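Long-range contact in octopine dehydrogenase (Pecten maximus, PDB 3C7A), which catalyses the NADH-dependent reductive condensation of L-arginine with pyruvate to form D-octopine, and the reverse oxidation: residues Leu160-Lys172 with Glu191-Met203. Numbering follows the deposited sequence.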
ATOM      1  N   LEU A 160      -4.149   2.520 -18.671  1.00 19.00           N
ATOM      2  CA  LEU A 160      -4.090   1.256 -19.412  1.00 19.03           C
ATOM      3  C   LEU A 160      -5.213   0.281 -19.037  1.00 18.92           C
ATOM      4  O   LEU A 160      -5.607  -0.555 -19.856  1.00 19.01           O
ATOM      5  CB  LEU A 160      -2.722   0.575 -19.238  1.00 19.08           C
ATOM      6  CG  LEU A 160      -1.437   1.116 -19.894  1.00 19.37           C
ATOM      7  CD1 LEU A 160      -1.620   1.461 -21.377  1.00 19.59           C
ATOM      8  CD2 LEU A 160      -0.842   2.299 -19.129  1.00 19.65           C
ATOM      9  N   GLY A 161      -5.717   0.390 -17.807  1.00 18.73           N
ATOM     10  CA  GLY A 161      -6.805  -0.466 -17.318  1.00 18.49           C
ATOM     11  C   GLY A 161      -7.347  -0.055 -15.955  1.00 18.30           C
ATOM     12  O   GLY A 161      -6.664   0.632 -15.194  1.00 18.24           O
ATOM     13  N   THR A 162      -8.573  -0.487 -15.653  1.00 18.13           N
ATOM     14  CA  THR A 162      -9.260  -0.151 -14.396  1.00 17.99           C
ATOM     15  C   THR A 162      -9.895  -1.394 -13.752  1.00 17.95           C
ATOM     16  O   THR A 162     -10.577  -2.172 -14.429  1.00 17.85           O
ATOM     17  CB  THR A 162     -10.352   0.933 -14.622  1.00 17.99           C
ATOM     18  OG1 THR A 162      -9.778   2.076 -15.269  1.00 17.96           O
ATOM     19  CG2 THR A 162     -10.990   1.372 -13.303  1.00 18.00           C
ATOM     20  N   LYS A 163      -9.667  -1.566 -12.448  1.00 17.80           N
ATOM     21  CA  LYS A 163     -10.239  -2.675 -11.667  1.00 17.74           C
ATOM     22  C   LYS A 163     -11.772  -2.622 -11.636  1.00 17.55           C
ATOM     23  O   LYS A 163     -12.359  -1.540 -11.701  1.00 17.47           O
ATOM     24  CB  LYS A 163      -9.703  -2.656 -10.228  1.00 17.79           C
ATOM     25  CG  LYS A 163      -8.185  -2.777 -10.083  1.00 18.10           C
ATOM     26  CD  LYS A 163      -7.728  -4.227 -10.000  1.00 18.79           C
ATOM     27  CE  LYS A 163      -6.250  -4.319  -9.645  1.00 19.18           C
ATOM     28  NZ  LYS A 163      -5.773  -5.729  -9.577  1.00 19.54           N
ATOM     29  N   SER A 164     -12.410  -3.788 -11.531  1.00 17.33           N
ATOM     30  CA  SER A 164     -13.876  -3.863 -11.487  1.00 17.18           C
ATOM     31  C   SER A 164     -14.465  -3.657 -10.081  1.00 16.94           C
ATOM     32  O   SER A 164     -15.534  -3.055  -9.942  1.00 16.93           O
ATOM     33  CB  SER A 164     -14.387  -5.167 -12.117  1.00 17.21           C
ATOM     34  OG  SER A 164     -13.935  -6.309 -11.410  1.00 17.79           O
ATOM     35  N   VAL A 165     -13.771  -4.162  -9.058  1.00 16.61           N
ATOM     36  CA  VAL A 165     -14.160  -3.976  -7.644  1.00 16.29           C
ATOM     37  C   VAL A 165     -12.946  -3.631  -6.757  1.00 15.99           C
ATOM     38  O   VAL A 165     -11.807  -3.926  -7.133  1.00 15.97           O
ATOM     39  CB  VAL A 165     -14.898  -5.224  -7.057  1.00 16.35           C
ATOM     40  CG1 VAL A 165     -16.293  -5.381  -7.663  1.00 16.46           C
ATOM     41  CG2 VAL A 165     -14.072  -6.502  -7.237  1.00 16.34           C
ATOM     42  N   LEU A 166     -13.196  -3.018  -5.593  1.00 15.62           N
ATOM     43  CA  LEU A 166     -12.135  -2.633  -4.635  1.00 15.27           C
ATOM     44  C   LEU A 166     -12.678  -2.391  -3.210  1.00 15.01           C
ATOM     45  O   LEU A 166     -13.798  -1.905  -3.050  1.00 14.95           O
ATOM     46  CB  LEU A 166     -11.386  -1.386  -5.131  1.00 15.22           C
ATOM     47  CG  LEU A 166      -9.934  -1.154  -4.690  1.00 15.39           C
ATOM     48  CD1 LEU A 166      -8.986  -2.161  -5.334  1.00 15.32           C
ATOM     49  CD2 LEU A 166      -9.498   0.267  -5.025  1.00 15.24           C
ATOM     50  N   ALA A 167     -11.876  -2.712  -2.191  1.00 14.74           N
ATOM     51  CA  ALA A 167     -12.310  -2.635  -0.781  1.00 14.53           C
ATOM     52  C   ALA A 167     -11.457  -1.722   0.120  1.00 14.40           C
ATOM     53  O   ALA A 167     -10.271  -1.502  -0.152  1.00 14.33           O
ATOM     54  CB  ALA A 167     -12.398  -4.039  -0.178  1.00 14.55           C
ATOM     55  N   ALA A 168     -12.071  -1.216   1.195  1.00 14.19           N
ATOM     56  CA  ALA A 168     -11.407  -0.326   2.169  1.00 14.11           C
ATOM     57  C   ALA A 168     -11.944  -0.464   3.606  1.00 14.05           C
ATOM     58  O   ALA A 168     -13.124  -0.755   3.806  1.00 14.01           O
ATOM     59  CB  ALA A 168     -11.507   1.127   1.712  1.00 14.10           C
ATOM     60  N   SER A 169     -11.072  -0.239   4.594  1.00 14.01           N
ATOM     61  CA  SER A 169     -11.454  -0.243   6.019  1.00 14.04           C
ATOM     62  C   SER A 169     -11.615   1.176   6.592  1.00 14.13           C
ATOM     63  O   SER A 169     -11.175   2.151   5.975  1.00 13.99           O
ATOM     64  CB  SER A 169     -10.445  -1.049   6.851  1.00 14.03           C
ATOM     65  OG  SER A 169      -9.171  -0.424   6.882  1.00 13.83           O
ATOM     66  N   LEU A 170     -12.238   1.282   7.772  1.00 14.29           N
ATOM     67  CA  LEU A 170     -12.538   2.584   8.391  1.00 14.36           C
ATOM     68  C   LEU A 170     -12.505   2.586   9.931  1.00 14.45           C
ATOM     69  O   LEU A 170     -13.038   1.676  10.574  1.00 14.47           O
ATOM     70  CB  LEU A 170     -13.903   3.099   7.899  1.00 14.46           C
ATOM     71  CG  LEU A 170     -14.426   4.465   8.367  1.00 14.38           C
ATOM     72  CD1 LEU A 170     -13.729   5.613   7.641  1.00 14.37           C
ATOM     73  CD2 LEU A 170     -15.933   4.553   8.173  1.00 14.38           C
ATOM     74  N   ILE A 171     -11.878   3.619  10.500  1.00 14.44           N
ATOM     75  CA  ILE A 171     -11.933   3.900  11.942  1.00 14.51           C
ATOM     76  C   ILE A 171     -12.604   5.263  12.173  1.00 14.60           C
ATOM     77  O   ILE A 171     -12.107   6.291  11.707  1.00 14.41           O
ATOM     78  CB  ILE A 171     -10.521   3.886  12.605  1.00 14.53           C
ATOM     79  CG1 ILE A 171      -9.859   2.509  12.462  1.00 14.51           C
ATOM     80  CG2 ILE A 171     -10.607   4.288  14.086  1.00 14.58           C
ATOM     81  CD1 ILE A 171      -8.385   2.475  12.845  1.00 14.44           C
ATOM     82  N   LYS A 172     -13.724   5.259  12.897  1.00 14.77           N
ATOM     83  CA  LYS A 172     -14.522   6.470  13.137  1.00 15.00           C
ATOM     84  C   LYS A 172     -14.139   7.201  14.428  1.00 14.90           C
ATOM     85  O   LYS A 172     -13.913   6.570  15.463  1.00 14.96           O
ATOM     86  CB  LYS A 172     -16.015   6.124  13.172  1.00 15.24           C
ATOM     87  CG  LYS A 172     -16.628   5.788  11.814  1.00 16.15           C
ATOM     88  CD  LYS A 172     -17.852   4.879  11.951  1.00 17.45           C
ATOM     89  CE  LYS A 172     -19.073   5.607  12.506  1.00 18.38           C
ATOM     90  NZ  LYS A 172     -19.704   6.504  11.500  1.00 19.36           N
ATOM     91  N   GLU A 191     -16.730   3.059 -12.363  1.00 15.81           N
ATOM     92  CA  GLU A 191     -15.855   1.961 -11.940  1.00 16.04           C
ATOM     93  C   GLU A 191     -14.587   2.489 -11.258  1.00 15.79           C
ATOM     94  O   GLU A 191     -14.104   3.569 -11.613  1.00 15.78           O
ATOM     95  CB  GLU A 191     -15.477   1.082 -13.139  1.00 16.02           C
ATOM     96  CG  GLU A 191     -16.580   0.126 -13.596  1.00 16.70           C
ATOM     97  CD  GLU A 191     -16.112  -0.858 -14.659  1.00 16.82           C
ATOM     98  OE1 GLU A 191     -15.487  -0.428 -15.653  1.00 18.09           O
ATOM     99  OE2 GLU A 191     -16.378  -2.070 -14.504  1.00 18.40           O
ATOM    100  N   PRO A 192     -14.043   1.740 -10.273  1.00 15.63           N
ATOM    101  CA  PRO A 192     -14.534   0.483  -9.682  1.00 15.54           C
ATOM    102  C   PRO A 192     -15.660   0.691  -8.666  1.00 15.42           C
ATOM    103  O   PRO A 192     -15.839   1.802  -8.160  1.00 15.31           O
ATOM    104  CB  PRO A 192     -13.296  -0.083  -8.964  1.00 15.50           C
ATOM    105  CG  PRO A 192     -12.150   0.852  -9.292  1.00 15.59           C
ATOM    106  CD  PRO A 192     -12.772   2.154  -9.656  1.00 15.61           C
ATOM    107  N   VAL A 193     -16.406  -0.378  -8.379  1.00 15.34           N
ATOM    108  CA  VAL A 193     -17.451  -0.359  -7.347  1.00 15.33           C
ATOM    109  C   VAL A 193     -16.829  -0.660  -5.975  1.00 15.28           C
ATOM    110  O   VAL A 193     -16.252  -1.732  -5.772  1.00 15.16           O
ATOM    111  CB  VAL A 193     -18.597  -1.373  -7.659  1.00 15.33           C
ATOM    112  CG1 VAL A 193     -19.720  -1.264  -6.631  1.00 15.32           C
ATOM    113  CG2 VAL A 193     -19.150  -1.163  -9.067  1.00 15.49           C
ATOM    114  N   PHE A 194     -16.952   0.286  -5.043  1.00 15.38           N
ATOM    115  CA  PHE A 194     -16.326   0.173  -3.716  1.00 15.47           C
ATOM    116  C   PHE A 194     -17.214  -0.501  -2.661  1.00 15.52           C
ATOM    117  O   PHE A 194     -18.442  -0.399  -2.711  1.00 15.41           O
ATOM    118  CB  PHE A 194     -15.882   1.551  -3.191  1.00 15.45           C
ATOM    119  CG  PHE A 194     -14.873   2.262  -4.069  1.00 15.51           C
ATOM    120  CD1 PHE A 194     -13.850   1.563  -4.709  1.00 15.64           C
ATOM    121  CD2 PHE A 194     -14.929   3.645  -4.216  1.00 15.36           C
ATOM    122  CE1 PHE A 194     -12.918   2.230  -5.509  1.00 15.59           C
ATOM    123  CE2 PHE A 194     -13.999   4.321  -5.010  1.00 15.71           C
ATOM    124  CZ  PHE A 194     -12.992   3.611  -5.656  1.00 15.49           C
ATOM    125  N   ARG A 195     -16.569  -1.177  -1.707  1.00 15.60           N
ATOM    126  CA  ARG A 195     -17.240  -1.763  -0.536  1.00 15.79           C
ATOM    127  C   ARG A 195     -16.402  -1.581   0.743  1.00 15.80           C
ATOM    128  O   ARG A 195     -15.212  -1.257   0.671  1.00 15.67           O
ATOM    129  CB  ARG A 195     -17.559  -3.249  -0.772  1.00 15.79           C
ATOM    130  CG  ARG A 195     -16.343  -4.177  -0.742  1.00 15.89           C
ATOM    131  CD  ARG A 195     -16.714  -5.620  -1.073  1.00 16.00           C
ATOM    132  NE  ARG A 195     -15.583  -6.531  -0.891  1.00 16.43           N
ATOM    133  CZ  ARG A 195     -14.642  -6.771  -1.804  1.00 16.94           C
ATOM    134  NH1 ARG A 195     -14.679  -6.172  -2.990  1.00 17.00           N
ATOM    135  NH2 ARG A 195     -13.658  -7.618  -1.532  1.00 16.91           N
ATOM    136  N   LEU A 196     -17.028  -1.792   1.901  1.00 15.92           N
ATOM    137  CA  LEU A 196     -16.349  -1.684   3.200  1.00 16.04           C
ATOM    138  C   LEU A 196     -15.956  -3.039   3.796  1.00 16.00           C
ATOM    139  O   LEU A 196     -16.751  -3.982   3.794  1.00 15.96           O
ATOM    140  CB  LEU A 196     -17.218  -0.909   4.200  1.00 16.11           C
ATOM    141  CG  LEU A 196     -16.842   0.519   4.622  1.00 16.30           C
ATOM    142  CD1 LEU A 196     -16.462   1.419   3.452  1.00 16.60           C
ATOM    143  CD2 LEU A 196     -17.973   1.142   5.431  1.00 16.25           C
ATOM    144  N   ALA A 197     -14.727  -3.119   4.308  1.00 15.87           N
ATOM    145  CA  ALA A 197     -14.237  -4.309   5.012  1.00 15.79           C
ATOM    146  C   ALA A 197     -14.659  -4.297   6.486  1.00 15.68           C
ATOM    147  O   ALA A 197     -15.114  -3.270   6.997  1.00 15.71           O
ATOM    148  CB  ALA A 197     -12.719  -4.418   4.884  1.00 15.82           C
ATOM    149  N   LYS A 198     -14.497  -5.435   7.163  1.00 15.57           N
ATOM    150  CA  LYS A 198     -14.964  -5.611   8.548  1.00 15.52           C
ATOM    151  C   LYS A 198     -14.085  -4.973   9.635  1.00 15.31           C
ATOM    152  O   LYS A 198     -14.612  -4.433  10.611  1.00 15.24           O
ATOM    153  CB  LYS A 198     -15.186  -7.096   8.862  1.00 15.50           C
ATOM    154  CG  LYS A 198     -16.460  -7.689   8.270  1.00 15.73           C
ATOM    155  CD  LYS A 198     -16.595  -9.166   8.631  1.00 15.84           C
ATOM    156  CE  LYS A 198     -17.963  -9.723   8.259  1.00 16.53           C
ATOM    157  NZ  LYS A 198     -18.167  -9.837   6.784  1.00 17.06           N
ATOM    158  N   HIS A 199     -12.762  -5.048   9.473  1.00 15.08           N
ATOM    159  CA  HIS A 199     -11.813  -4.591  10.502  1.00 14.91           C
ATOM    160  C   HIS A 199     -10.503  -4.096   9.877  1.00 14.76           C
ATOM    161  O   HIS A 199     -10.110  -4.569   8.808  1.00 14.64           O
ATOM    162  CB  HIS A 199     -11.527  -5.732  11.487  1.00 14.94           C
ATOM    163  CG  HIS A 199     -11.068  -5.277  12.840  1.00 14.99           C
ATOM    164  ND1 HIS A 199      -9.761  -4.930  13.106  1.00 15.05           N
ATOM    165  CD2 HIS A 199     -11.738  -5.136  14.008  1.00 15.22           C
ATOM    166  CE1 HIS A 199      -9.648  -4.582  14.376  1.00 15.14           C
ATOM    167  NE2 HIS A 199     -10.835  -4.699  14.946  1.00 15.41           N
ATOM    168  N   PHE A 200      -9.828  -3.156  10.543  1.00 14.64           N
ATOM    169  CA  PHE A 200      -8.574  -2.591  10.015  1.00 14.56           C
ATOM    170  C   PHE A 200      -7.367  -3.537  10.104  1.00 14.53           C
ATOM    171  O   PHE A 200      -6.421  -3.413   9.320  1.00 14.51           O
ATOM    172  CB  PHE A 200      -8.269  -1.201  10.615  1.00 14.53           C
ATOM    173  CG  PHE A 200      -7.563  -1.233  11.952  1.00 14.49           C
ATOM    174  CD1 PHE A 200      -8.282  -1.390  13.135  1.00 14.54           C
ATOM    175  CD2 PHE A 200      -6.180  -1.069  12.028  1.00 14.52           C
ATOM    176  CE1 PHE A 200      -7.633  -1.406  14.372  1.00 14.63           C
ATOM    177  CE2 PHE A 200      -5.520  -1.082  13.259  1.00 14.43           C
ATOM    178  CZ  PHE A 200      -6.250  -1.252  14.434  1.00 14.63           C
ATOM    179  N   LEU A 201      -7.406  -4.472  11.053  1.00 14.48           N
ATOM    180  CA  LEU A 201      -6.365  -5.501  11.178  1.00 14.52           C
ATOM    181  C   LEU A 201      -6.538  -6.629  10.154  1.00 14.53           C
ATOM    182  O   LEU A 201      -5.577  -7.337   9.836  1.00 14.49           O
ATOM    183  CB  LEU A 201      -6.310  -6.070  12.604  1.00 14.50           C
ATOM    184  CG  LEU A 201      -5.747  -5.199  13.738  1.00 14.69           C
ATOM    185  CD1 LEU A 201      -5.907  -5.904  15.081  1.00 14.62           C
ATOM    186  CD2 LEU A 201      -4.283  -4.822  13.512  1.00 14.88           C
ATOM    187  N   GLU A 202      -7.764  -6.792   9.652  1.00 14.55           N
ATOM    188  CA  GLU A 202      -8.051  -7.684   8.524  1.00 14.65           C
ATOM    189  C   GLU A 202      -7.324  -7.188   7.268  1.00 14.69           C
ATOM    190  O   GLU A 202      -6.660  -7.966   6.579  1.00 14.63           O
ATOM    191  CB  GLU A 202      -9.566  -7.767   8.269  1.00 14.62           C
ATOM    192  CG  GLU A 202      -9.975  -8.597   7.042  1.00 14.72           C
ATOM    193  CD  GLU A 202     -11.340  -8.208   6.472  1.00 14.76           C
ATOM    194  OE1 GLU A 202     -12.245  -7.831   7.250  1.00 14.38           O
ATOM    195  OE2 GLU A 202     -11.510  -8.289   5.235  1.00 14.79           O
ATOM    196  N   MET A 203      -7.455  -5.889   6.995  1.00 14.72           N
ATOM    197  CA  MET A 203      -6.812  -5.230   5.852  1.00 14.83           C
ATOM    198  C   MET A 203      -5.281  -5.285   5.942  1.00 14.85           C
ATOM    199  O   MET A 203      -4.600  -5.463   4.926  1.00 14.76           O
ATOM    200  CB  MET A 203      -7.307  -3.777   5.741  1.00 14.85           C
ATOM    201  CG  MET A 203      -6.704  -2.934   4.604  1.00 15.03           C
ATOM    202  SD  MET A 203      -7.126  -3.452   2.921  1.00 15.19           S
ATOM    203  CE  MET A 203      -8.901  -3.178   2.885  1.00 14.93           C
TER
HETATM  204  O   HOH W   1     -17.892  -3.350 -12.095  1.00 26.97           O
HETATM  205  O   HOH W   2     -13.603  -1.234   8.845  1.00 16.31           O
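Val165 to Ala168 pair in parallel with Val193 to Leu196. Five backbone hydrogen bonds run down the ladder. The first joins Val193 N to Ser164 O (3.2 Å), the last Ala197 N to Ala168 O (2.9 Å). The one from Leu166 N to Val193 O is weak. Waters bridge Ser164 O to Glu191 OE2 and Leu170 N to Ala197 O.

On one face of the sheet, Ala167 CB lies 3.9 Å from Arg195 CZ, over the guanidinium plane. Arg195 CG sits between its backbone N and carbonyl carbon (chi1 73°), and the chain, extended from CG to NE, leaves Val165 CB at the edge of the group, near its plane.

On the other face, Phe194 CD1 packs 3.9 Å from Leu166 CB, the side chains pointing the same way. With an alanine replacing Phe194, Leu166 CB and CD2 would probably lose the ring carbons they pack on, leaving a gap.

Beyond the ladder, Ile171 CD1 makes a CH-pi contact over the Phe200 ring, 4.0 Å from its centroid.

The strands close a beta-alpha-beta crossover through helix 180-188, whose Leu181 touches Phe194 and Leu196. Strand 137-141 flanks strand 156-171; its Phe141 touches Leu166, whose side chain is near the pyruvate-binding Thr143.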